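PDB 3I1I: homoserine O-acetyltransferase, which probably catalyses the transfer of an acetyl group from acetyl-CoA to the hydroxyl of homoserine, a step toward methionine, using an alpha/beta-hydrolase fold. Local coordinates for residues 27-32 with 130-135; 195-200 with 279-284; 218-223 with 275-280. All blocks are in the same frame, centred on the assembly; numbering follows the deposited sequence.

Interaction 1. Residues 27-32 with 130-135; sequences VQMGYE and LDVARM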
loop_
_atom_site.group_PDB
_atom_site.type_symbol
_atom_site.label_atom_id
_atom_site.label_comp_id
_atom_site.label_asym_id
_atom_site.label_seq_id
_atom_site.Cartn_x
_atom_site.Cartn_y
_atom_site.Cartn_z
ATOM N N VAL A 27 -8.298 -32.033 -2.244
ATOM C CA VAL A 27 -8.924 -30.764 -2.590
ATOM C C VAL A 27 -10.399 -30.973 -2.940
ATOM O O VAL A 27 -10.792 -32.058 -3.360
ATOM C CB VAL A 27 -8.216 -30.126 -3.819
ATOM C CG1 VAL A 27 -6.713 -29.862 -3.524
ATOM C CG2 VAL A 27 -8.361 -31.009 -4.989
ATOM N N GLN A 28 -11.193 -29.924 -2.770
ATOM C CA GLN A 28 -12.577 -29.878 -3.235
ATOM C C GLN A 28 -12.775 -28.556 -3.971
ATOM O O GLN A 28 -12.013 -27.621 -3.798
ATOM C CB GLN A 28 -13.550 -29.942 -2.073
ATOM C CG GLN A 28 -13.240 -28.892 -0.993
ATOM C CD GLN A 28 -14.241 -28.841 0.153
ATOM O OE1 GLN A 28 -15.021 -29.764 0.353
ATOM N NE2 GLN A 28 -14.234 -27.722 0.894
HETATM N N MSE A 29 -13.846 -28.488 -4.748
HETATM C CA MSE A 29 -14.101 -27.390 -5.629
HETATM C C MSE A 29 -15.594 -27.281 -5.889
HETATM O O MSE A 29 -16.194 -28.176 -6.460
HETATM C CB MSE A 29 -13.361 -27.628 -6.937
HETATM C CG MSE A 29 -13.338 -26.423 -7.872
HETATM SE SE MSE A 29 -12.504 -26.904 -9.574
HETATM C CE MSE A 29 -11.245 -25.509 -9.722
ATOM N N GLY A 30 -16.200 -26.171 -5.505
ATOM C CA GLY A 30 -17.608 -25.986 -5.812
ATOM C C GLY A 30 -17.786 -25.673 -7.271
ATOM O O GLY A 30 -16.874 -25.202 -7.895
ATOM N N TYR A 31 -18.949 -25.941 -7.833
ATOM C CA TYR A 31 -19.224 -25.470 -9.186
ATOM C C TYR A 31 -20.711 -25.403 -9.415
ATOM O O TYR A 31 -21.496 -25.834 -8.567
ATOM C CB TYR A 31 -18.584 -26.360 -10.249
ATOM C CG TYR A 31 -19.162 -27.753 -10.381
ATOM C CD1 TYR A 31 -20.075 -28.047 -11.365
ATOM C CD2 TYR A 31 -18.743 -28.794 -9.550
ATOM C CE1 TYR A 31 -20.608 -29.326 -11.496
ATOM C CE2 TYR A 31 -19.259 -30.105 -9.696
ATOM C CZ TYR A 31 -20.191 -30.358 -10.663
ATOM O OH TYR A 31 -20.728 -31.624 -10.830
ATOM N N GLU A 32 -21.093 -24.854 -10.558
ATOM C CA GLU A 32 -22.485 -24.761 -10.887
ATOM C C GLU A 32 -22.577 -24.663 -12.387
ATOM O O GLU A 32 -21.602 -24.287 -13.013
ATOM C CB GLU A 32 -23.133 -23.574 -10.158
ATOM C CG GLU A 32 -22.759 -22.200 -10.686
ATOM C CD GLU A 32 -23.146 -21.105 -9.732
ATOM O OE1 GLU A 32 -22.619 -21.143 -8.601
ATOM O OE2 GLU A 32 -23.956 -20.197 -10.119
ATOM N N LEU A 130 -2.562 -22.145 -13.064
ATOM C CA LEU A 130 -2.445 -23.417 -13.760
ATOM C C LEU A 130 -2.988 -24.560 -12.876
ATOM O O LEU A 130 -3.685 -25.462 -13.387
ATOM C CB LEU A 130 -1.038 -23.665 -14.222
ATOM C CG LEU A 130 -0.749 -25.018 -14.869
ATOM C CD1 LEU A 130 -1.768 -25.359 -15.947
ATOM C CD2 LEU A 130 0.722 -24.996 -15.408
ATOM N N ASP A 131 -2.736 -24.497 -11.566
ATOM C CA ASP A 131 -3.331 -25.486 -10.641
ATOM C C ASP A 131 -4.844 -25.498 -10.741
ATOM O O ASP A 131 -5.443 -26.571 -10.795
ATOM C CB ASP A 131 -2.924 -25.234 -9.211
ATOM C CG ASP A 131 -1.470 -25.582 -8.957
ATOM O OD1 ASP A 131 -1.102 -26.722 -9.285
ATOM O OD2 ASP A 131 -0.696 -24.732 -8.448
ATOM N N VAL A 132 -5.454 -24.312 -10.856
ATOM C CA VAL A 132 -6.891 -24.220 -10.983
ATOM C C VAL A 132 -7.392 -24.855 -12.317
ATOM O O VAL A 132 -8.389 -25.592 -12.332
ATOM C CB VAL A 132 -7.406 -22.771 -10.785
ATOM C CG1 VAL A 132 -8.885 -22.664 -11.159
ATOM C CG2 VAL A 132 -7.134 -22.279 -9.308
ATOM N N ALA A 133 -6.681 -24.589 -13.402
ATOM C CA ALA A 133 -6.983 -25.149 -14.698
ATOM C C ALA A 133 -6.846 -26.703 -14.647
ATOM O O ALA A 133 -7.677 -27.416 -15.202
ATOM C CB ALA A 133 -6.049 -24.529 -15.764
ATOM N N ARG A 134 -5.833 -27.226 -13.961
ATOM C CA ARG A 134 -5.684 -28.686 -13.875
ATOM C C ARG A 134 -6.845 -29.327 -13.101
ATOM O O ARG A 134 -7.355 -30.366 -13.508
ATOM C CB ARG A 134 -4.355 -29.094 -13.253
ATOM C CG ARG A 134 -3.115 -28.504 -13.979
ATOM C CD ARG A 134 -2.211 -29.613 -14.401
ATOM N NE ARG A 134 -0.928 -29.193 -14.991
ATOM C CZ ARG A 134 -0.657 -29.157 -16.303
ATOM N NH1 ARG A 134 -1.581 -29.467 -17.235
ATOM N NH2 ARG A 134 0.558 -28.789 -16.684
HETATM N N MSE A 135 -7.290 -28.684 -12.024
HETATM C CA MSE A 135 -8.419 -29.192 -11.300
HETATM C C MSE A 135 -9.689 -29.140 -12.135
HETATM O O MSE A 135 -10.379 -30.132 -12.227
HETATM C CB MSE A 135 -8.608 -28.448 -10.007
HETATM C CG MSE A 135 -7.600 -28.873 -8.970
HETATM SE SE MSE A 135 -7.651 -27.630 -7.480
HETATM C CE MSE A 135 -9.566 -27.794 -7.036
#
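The knob of this contact is the methyl end of M135, a selenomethionine on helix 129-142 that reaches across to strand 24-34 and ends in the hollow between V27 and M29, whose side chains both leave the strand toward the helix. Its CG stands anti to the carbonyl carbon, the chain runs on nearly extended and then bends at chi3 (56°), which sets CE 3.8 Å from M29 CB. V27 closes the other wall: CG2, in the crowded position between backbone N and carbonyl carbon, meets M135 CE tip to tip at 4.0 Å. The floor is main chain, with Q28 O 4.1 Å from M135 CE. M29, also selenomethionine, answers in the reverse direction. It starts extended, CG anti to the backbone N, crosses M135 obliquely and turns at its last torsion, so that M29 CE lies 4.0 Å from V132 CG1 and 4.0 Å from M135 CB. The two long chains thus interlock, each methyl lodged against the base of the other or its neighbour, without a hydrogen bond between the segments. The axes of segments 27-32 and 130-135 make 76° and come within 10.8 Å. L94 also touches M135, and the contact is part of the helix-on-sheet packing characteristic of the alpha/beta-hydrolase fold.

Interaction 2. Residues 195-200 with 279-284; sequences NAIEAI and SWMYTA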
loop_
_atom_site.group_PDB
_atom_site.type_symbol
_atom_site.label_atom_id
_atom_site.label_comp_id
_atom_site.label_asym_id
_atom_site.label_seq_id
_atom_site.Cartn_x
_atom_site.Cartn_y
_atom_site.Cartn_z
ATOM N N ASN A 195 2.581 -5.513 -2.235
ATOM C CA ASN A 195 2.167 -4.574 -1.222
ATOM C C ASN A 195 0.972 -5.042 -0.382
ATOM O O ASN A 195 0.919 -4.777 0.843
ATOM C CB ASN A 195 1.892 -3.201 -1.835
ATOM C CG ASN A 195 3.177 -2.460 -2.239
ATOM O OD1 ASN A 195 4.294 -2.866 -1.864
ATOM N ND2 ASN A 195 3.026 -1.381 -3.019
ATOM N N ALA A 196 0.032 -5.745 -1.010
ATOM C CA ALA A 196 -1.138 -6.253 -0.266
ATOM C C ALA A 196 -0.706 -7.358 0.698
ATOM O O ALA A 196 -1.049 -7.342 1.879
ATOM C CB ALA A 196 -2.242 -6.761 -1.232
ATOM N N ILE A 197 0.061 -8.313 0.190
ATOM C CA ILE A 197 0.600 -9.361 1.043
ATOM C C ILE A 197 1.369 -8.756 2.223
ATOM O O ILE A 197 1.135 -9.110 3.373
ATOM C CB ILE A 197 1.516 -10.302 0.262
ATOM C CG1 ILE A 197 0.676 -11.078 -0.784
ATOM C CG2 ILE A 197 2.200 -11.215 1.207
ATOM C CD1 ILE A 197 1.495 -11.781 -1.920
ATOM N N GLU A 198 2.274 -7.835 1.944
ATOM C CA GLU A 198 3.026 -7.217 3.018
ATOM C C GLU A 198 2.185 -6.387 4.001
ATOM O O GLU A 198 2.464 -6.399 5.185
ATOM C CB GLU A 198 4.197 -6.420 2.452
ATOM C CG GLU A 198 5.300 -7.426 2.076
ATOM C CD GLU A 198 6.510 -6.809 1.443
ATOM O OE1 GLU A 198 6.804 -5.626 1.775
ATOM O OE2 GLU A 198 7.187 -7.537 0.650
ATOM N N ALA A 199 1.145 -5.718 3.522
ATOM C CA ALA A 199 0.244 -4.980 4.413
ATOM C C ALA A 199 -0.447 -5.937 5.431
ATOM O O ALA A 199 -0.504 -5.656 6.626
ATOM C CB ALA A 199 -0.790 -4.172 3.599
ATOM N N ILE A 200 -0.909 -7.087 4.970
ATOM C CA ILE A 200 -1.493 -8.074 5.883
ATOM C C ILE A 200 -0.441 -8.618 6.922
ATOM O O ILE A 200 -0.724 -8.707 8.130
ATOM C CB ILE A 200 -2.157 -9.232 5.102
ATOM C CG1 ILE A 200 -3.208 -8.691 4.115
ATOM C CG2 ILE A 200 -2.792 -10.206 6.070
ATOM C CD1 ILE A 200 -3.654 -9.671 2.999
ATOM N N SER A 279 -6.286 -16.281 2.823
ATOM C CA SER A 279 -6.792 -16.621 1.531
ATOM C C SER A 279 -6.448 -15.503 0.529
ATOM O O SER A 279 -6.015 -15.754 -0.617
ATOM C CB SER A 279 -8.305 -16.841 1.585
ATOM O OG SER A 279 -8.608 -18.071 2.218
ATOM N N TRP A 280 -6.654 -14.275 0.978
ATOM C CA TRP A 280 -6.337 -13.116 0.172
ATOM C C TRP A 280 -4.860 -13.135 -0.203
ATOM O O TRP A 280 -4.540 -12.919 -1.344
ATOM C CB TRP A 280 -6.676 -11.824 0.933
ATOM C CG TRP A 280 -6.560 -10.621 0.068
ATOM C CD1 TRP A 280 -5.403 -10.001 -0.359
ATOM C CD2 TRP A 280 -7.636 -9.917 -0.514
ATOM N NE1 TRP A 280 -5.715 -8.942 -1.173
ATOM C CE2 TRP A 280 -7.082 -8.864 -1.283
ATOM C CE3 TRP A 280 -9.025 -10.058 -0.449
ATOM C CZ2 TRP A 280 -7.868 -7.967 -1.992
ATOM C CZ3 TRP A 280 -9.819 -9.171 -1.172
ATOM C CH2 TRP A 280 -9.235 -8.124 -1.919
HETATM N N MSE A 281 -3.978 -13.417 0.749
HETATM C CA MSE A 281 -2.549 -13.468 0.451
HETATM C C MSE A 281 -2.236 -14.513 -0.639
HETATM O O MSE A 281 -1.486 -14.203 -1.573
HETATM C CB MSE A 281 -1.682 -13.832 1.672
HETATM C CG MSE A 281 -1.674 -12.881 2.842
HETATM SE SE MSE A 281 -0.363 -13.566 4.195
HETATM C CE MSE A 281 0.725 -14.627 3.103
ATOM N N TYR A 282 -2.741 -15.743 -0.479
ATOM C CA TYR A 282 -2.421 -16.835 -1.428
ATOM C C TYR A 282 -2.894 -16.505 -2.835
ATOM O O TYR A 282 -2.166 -16.751 -3.815
ATOM C CB TYR A 282 -3.014 -18.165 -0.993
ATOM C CG TYR A 282 -2.128 -18.915 -0.048
ATOM C CD1 TYR A 282 -2.153 -18.651 1.300
ATOM C CD2 TYR A 282 -1.240 -19.892 -0.499
ATOM C CE1 TYR A 282 -1.327 -19.323 2.177
ATOM C CE2 TYR A 282 -0.420 -20.577 0.390
ATOM C CZ TYR A 282 -0.475 -20.275 1.721
ATOM O OH TYR A 282 0.310 -20.905 2.645
ATOM N N THR A 283 -4.073 -15.887 -2.916
ATOM C CA THR A 283 -4.654 -15.495 -4.204
ATOM C C THR A 283 -3.831 -14.339 -4.783
ATOM O O THR A 283 -3.505 -14.371 -5.964
ATOM C CB THR A 283 -6.133 -15.104 -4.044
ATOM O OG1 THR A 283 -6.816 -16.196 -3.454
ATOM C CG2 THR A 283 -6.799 -14.778 -5.399
ATOM N N ALA A 284 -3.453 -13.351 -3.954
ATOM C CA ALA A 284 -2.524 -12.284 -4.410
ATOM C C ALA A 284 -1.205 -12.897 -4.911
ATOM O O ALA A 284 -0.672 -12.495 -5.959
ATOM C CB ALA A 284 -2.280 -11.212 -3.328
#
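Apolar packing carries the meeting of residues 195-200 with 279-284, two helical segments running nearly antiparallel (156°) with axes 9.3 Å apart. I197 and I200, one turn apart, supply the branches that reach across. I197 has CG1 anti to the carbonyl carbon, which lays CG1 3.9 Å from A284 CB, while its other branch, CG2, lies 4.2 Å from M281 CE; I197 and M281 cross at about a right angle. I200 extends CD1 between two neighbours, 3.8 Å from M281 CG and 3.8 Å from W280 CD1. M281, a selenomethionine, passes I200 obliquely and bends at chi3 before its methyl comes to I197. These helices, 186-202 and 277-289, belong to the helical region inserted between sheet strands 174-178 and 309-313, the place of the cap or lid in alpha/beta hydrolases. At the rim of the W280 indole, A196 CB sits near the ring plane, 4.1 Å from W280 NE1. Polar bonding stays within the helices or turns outward. T283 OG1 donates to S279 O at 3.0 Å from above the carbonyl plane, sharing that oxygen with T283 N, and on helix 186-202, E198 forms a salt bridge with R225 of the third subunit.

Interaction 3. Residues 218-223 with 275-280; sequences KGLQLA and VDANSW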
loop_
_atom_site.group_PDB
_atom_site.type_symbol
_atom_site.label_atom_id
_atom_site.label_comp_id
_atom_site.label_asym_id
_atom_site.label_seq_id
_atom_site.Cartn_x
_atom_site.Cartn_y
_atom_site.Cartn_z
ATOM N N LYS A 218 -7.150 -4.283 9.764
ATOM C CA LYS A 218 -6.390 -3.118 9.280
ATOM C C LYS A 218 -5.545 -3.489 8.080
ATOM O O LYS A 218 -5.616 -2.855 7.034
ATOM C CB LYS A 218 -5.503 -2.514 10.351
ATOM C CG LYS A 218 -6.273 -1.913 11.483
ATOM C CD LYS A 218 -5.334 -1.358 12.578
ATOM C CE LYS A 218 -6.089 -0.902 13.818
ATOM N NZ LYS A 218 -5.141 -0.240 14.794
ATOM N N GLY A 219 -4.766 -4.546 8.210
ATOM C CA GLY A 219 -3.981 -5.020 7.083
ATOM C C GLY A 219 -4.839 -5.379 5.879
ATOM O O GLY A 219 -4.491 -5.051 4.744
ATOM N N LEU A 220 -5.976 -6.023 6.123
ATOM C CA LEU A 220 -6.804 -6.503 5.024
ATOM C C LEU A 220 -7.475 -5.343 4.306
ATOM O O LEU A 220 -7.533 -5.324 3.070
ATOM C CB LEU A 220 -7.829 -7.486 5.565
ATOM C CG LEU A 220 -8.585 -8.450 4.677
ATOM C CD1 LEU A 220 -7.669 -9.208 3.656
ATOM C CD2 LEU A 220 -9.366 -9.425 5.608
ATOM N N GLN A 221 -7.963 -4.365 5.066
ATOM C CA GLN A 221 -8.572 -3.202 4.460
ATOM C C GLN A 221 -7.573 -2.442 3.586
ATOM O O GLN A 221 -7.906 -1.946 2.525
ATOM C CB GLN A 221 -9.170 -2.242 5.507
ATOM C CG GLN A 221 -9.653 -0.887 4.876
ATOM C CD GLN A 221 -10.637 -0.122 5.733
ATOM O OE1 GLN A 221 -10.601 -0.205 6.960
ATOM N NE2 GLN A 221 -11.523 0.655 5.087
ATOM N N LEU A 222 -6.352 -2.333 4.060
ATOM C CA LEU A 222 -5.288 -1.692 3.288
ATOM C C LEU A 222 -5.023 -2.474 1.991
ATOM O O LEU A 222 -4.981 -1.901 0.902
ATOM C CB LEU A 222 -4.047 -1.573 4.180
ATOM C CG LEU A 222 -2.869 -0.736 3.737
ATOM C CD1 LEU A 222 -3.287 0.576 3.058
ATOM C CD2 LEU A 222 -2.003 -0.480 4.994
ATOM N N ALA A 223 -4.913 -3.794 2.100
ATOM C CA ALA A 223 -4.784 -4.655 0.917
ATOM C C ALA A 223 -5.930 -4.419 -0.061
ATOM O O ALA A 223 -5.714 -4.286 -1.245
ATOM C CB ALA A 223 -4.673 -6.167 1.316
ATOM N N VAL A 275 -14.394 -11.899 4.162
ATOM C CA VAL A 275 -13.171 -12.278 3.463
ATOM C C VAL A 275 -12.140 -12.805 4.430
ATOM O O VAL A 275 -12.073 -12.349 5.554
ATOM C CB VAL A 275 -12.629 -11.060 2.680
ATOM C CG1 VAL A 275 -11.196 -11.248 2.235
ATOM C CG2 VAL A 275 -13.547 -10.789 1.499
ATOM N N ASP A 276 -11.341 -13.784 3.986
ATOM C CA ASP A 276 -10.252 -14.332 4.807
ATOM C C ASP A 276 -8.869 -13.827 4.375
ATOM O O ASP A 276 -8.483 -13.937 3.220
ATOM C CB ASP A 276 -10.255 -15.849 4.744
ATOM C CG ASP A 276 -9.120 -16.464 5.557
ATOM O OD1 ASP A 276 -9.068 -16.211 6.796
ATOM O OD2 ASP A 276 -8.290 -17.168 4.944
ATOM N N ALA A 277 -8.099 -13.342 5.334
ATOM C CA ALA A 277 -6.825 -12.661 5.061
ATOM C C ALA A 277 -5.798 -13.593 4.425
ATOM O O ALA A 277 -5.221 -13.244 3.393
ATOM C CB ALA A 277 -6.250 -12.009 6.351
ATOM N N ASN A 278 -5.552 -14.749 5.040
ATOM C CA ASN A 278 -4.596 -15.716 4.488
ATOM C C ASN A 278 -4.981 -16.106 3.047
ATOM O O ASN A 278 -4.105 -16.213 2.167
ATOM C CB ASN A 278 -4.501 -16.970 5.362
ATOM C CG ASN A 278 -3.819 -16.710 6.713
ATOM O OD1 ASN A 278 -3.118 -15.715 6.900
ATOM N ND2 ASN A 278 -3.994 -17.621 7.637
ATOM N N SER A 279 -6.286 -16.281 2.823
ATOM C CA SER A 279 -6.792 -16.621 1.531
ATOM C C SER A 279 -6.448 -15.503 0.529
ATOM O O SER A 279 -6.015 -15.754 -0.617
ATOM C CB SER A 279 -8.305 -16.841 1.585
ATOM O OG SER A 279 -8.608 -18.071 2.218
ATOM N N TRP A 280 -6.654 -14.275 0.978
ATOM C CA TRP A 280 -6.337 -13.116 0.172
ATOM C C TRP A 280 -4.860 -13.135 -0.203
ATOM O O TRP A 280 -4.540 -12.919 -1.344
ATOM C CB TRP A 280 -6.676 -11.824 0.933
ATOM C CG TRP A 280 -6.560 -10.621 0.068
ATOM C CD1 TRP A 280 -5.403 -10.001 -0.359
ATOM C CD2 TRP A 280 -7.636 -9.917 -0.514
ATOM N NE1 TRP A 280 -5.715 -8.942 -1.173
ATOM C CE2 TRP A 280 -7.082 -8.864 -1.283
ATOM C CE3 TRP A 280 -9.025 -10.058 -0.449
ATOM C CZ2 TRP A 280 -7.868 -7.967 -1.992
ATOM C CZ3 TRP A 280 -9.819 -9.171 -1.172
ATOM C CH2 TRP A 280 -9.235 -8.124 -1.919
#
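The indole of W280 receives two aliphatic groups of helix 217-228, both approaching obliquely: L220 CD1, 4.0 Å from W280 CG at the root of the ring, and A223 CB, 3.9 Å from W280 NE1 farther out. F51 meets the same ring with the planes at about 60°. L220 is the main wedge. With CG anti to the backbone N (chi1 -163°), its two methyls spread over A277, at the start of helix 277-289. One, L220 CD1, presses on the backbone at A277 CA, 3.8 Å away, and also touches W280 CB. The other, L220 CD2, lies 4.1 Å from A277 CB and packs against V275, both its carbonyl oxygen and its CG1. The turn receiving the wedge is held by D276, the N-cap residue. D276 OD2 accepts from S279 N at 3.0 Å, a capping bond met from above the carboxylate plane, and through its anti lone pair from S279 OG at 2.9 Å. Y211 and Q215 bond to D276 OD1. The buried carboxylate is therefore gripped at both oxygens, and its charge probably interacts favourably with the helix N-terminus. No hydrogen bond crosses between the segments; they meet through van der Waals packing, mostly of aliphatic groups, while the D276 cap holds the start of helix 277-289.

How the interactions relate
All three contacts are buried and no hydrogen bond crosses any of them, yet they belong to different layers. Interaction 1 joins a sheet strand to a helix of the main fold, its centre 21 Å from that of interaction 2. Interactions 2 and 3 have centres only 7 Å apart and share S279 and W280, so helix 277-289 packs against both 186-202 and 217-228. Two selenomethionines carry most of interaction 1; interaction 2 has one, M281, beside isoleucines, alanines and the indole, and interaction 3 has none, relying on L220, A223 and the indole. Interaction 3, at the start of helix 277-289, adds the D276 cap; interaction 2 lies further along. Both also lie against the third subunit.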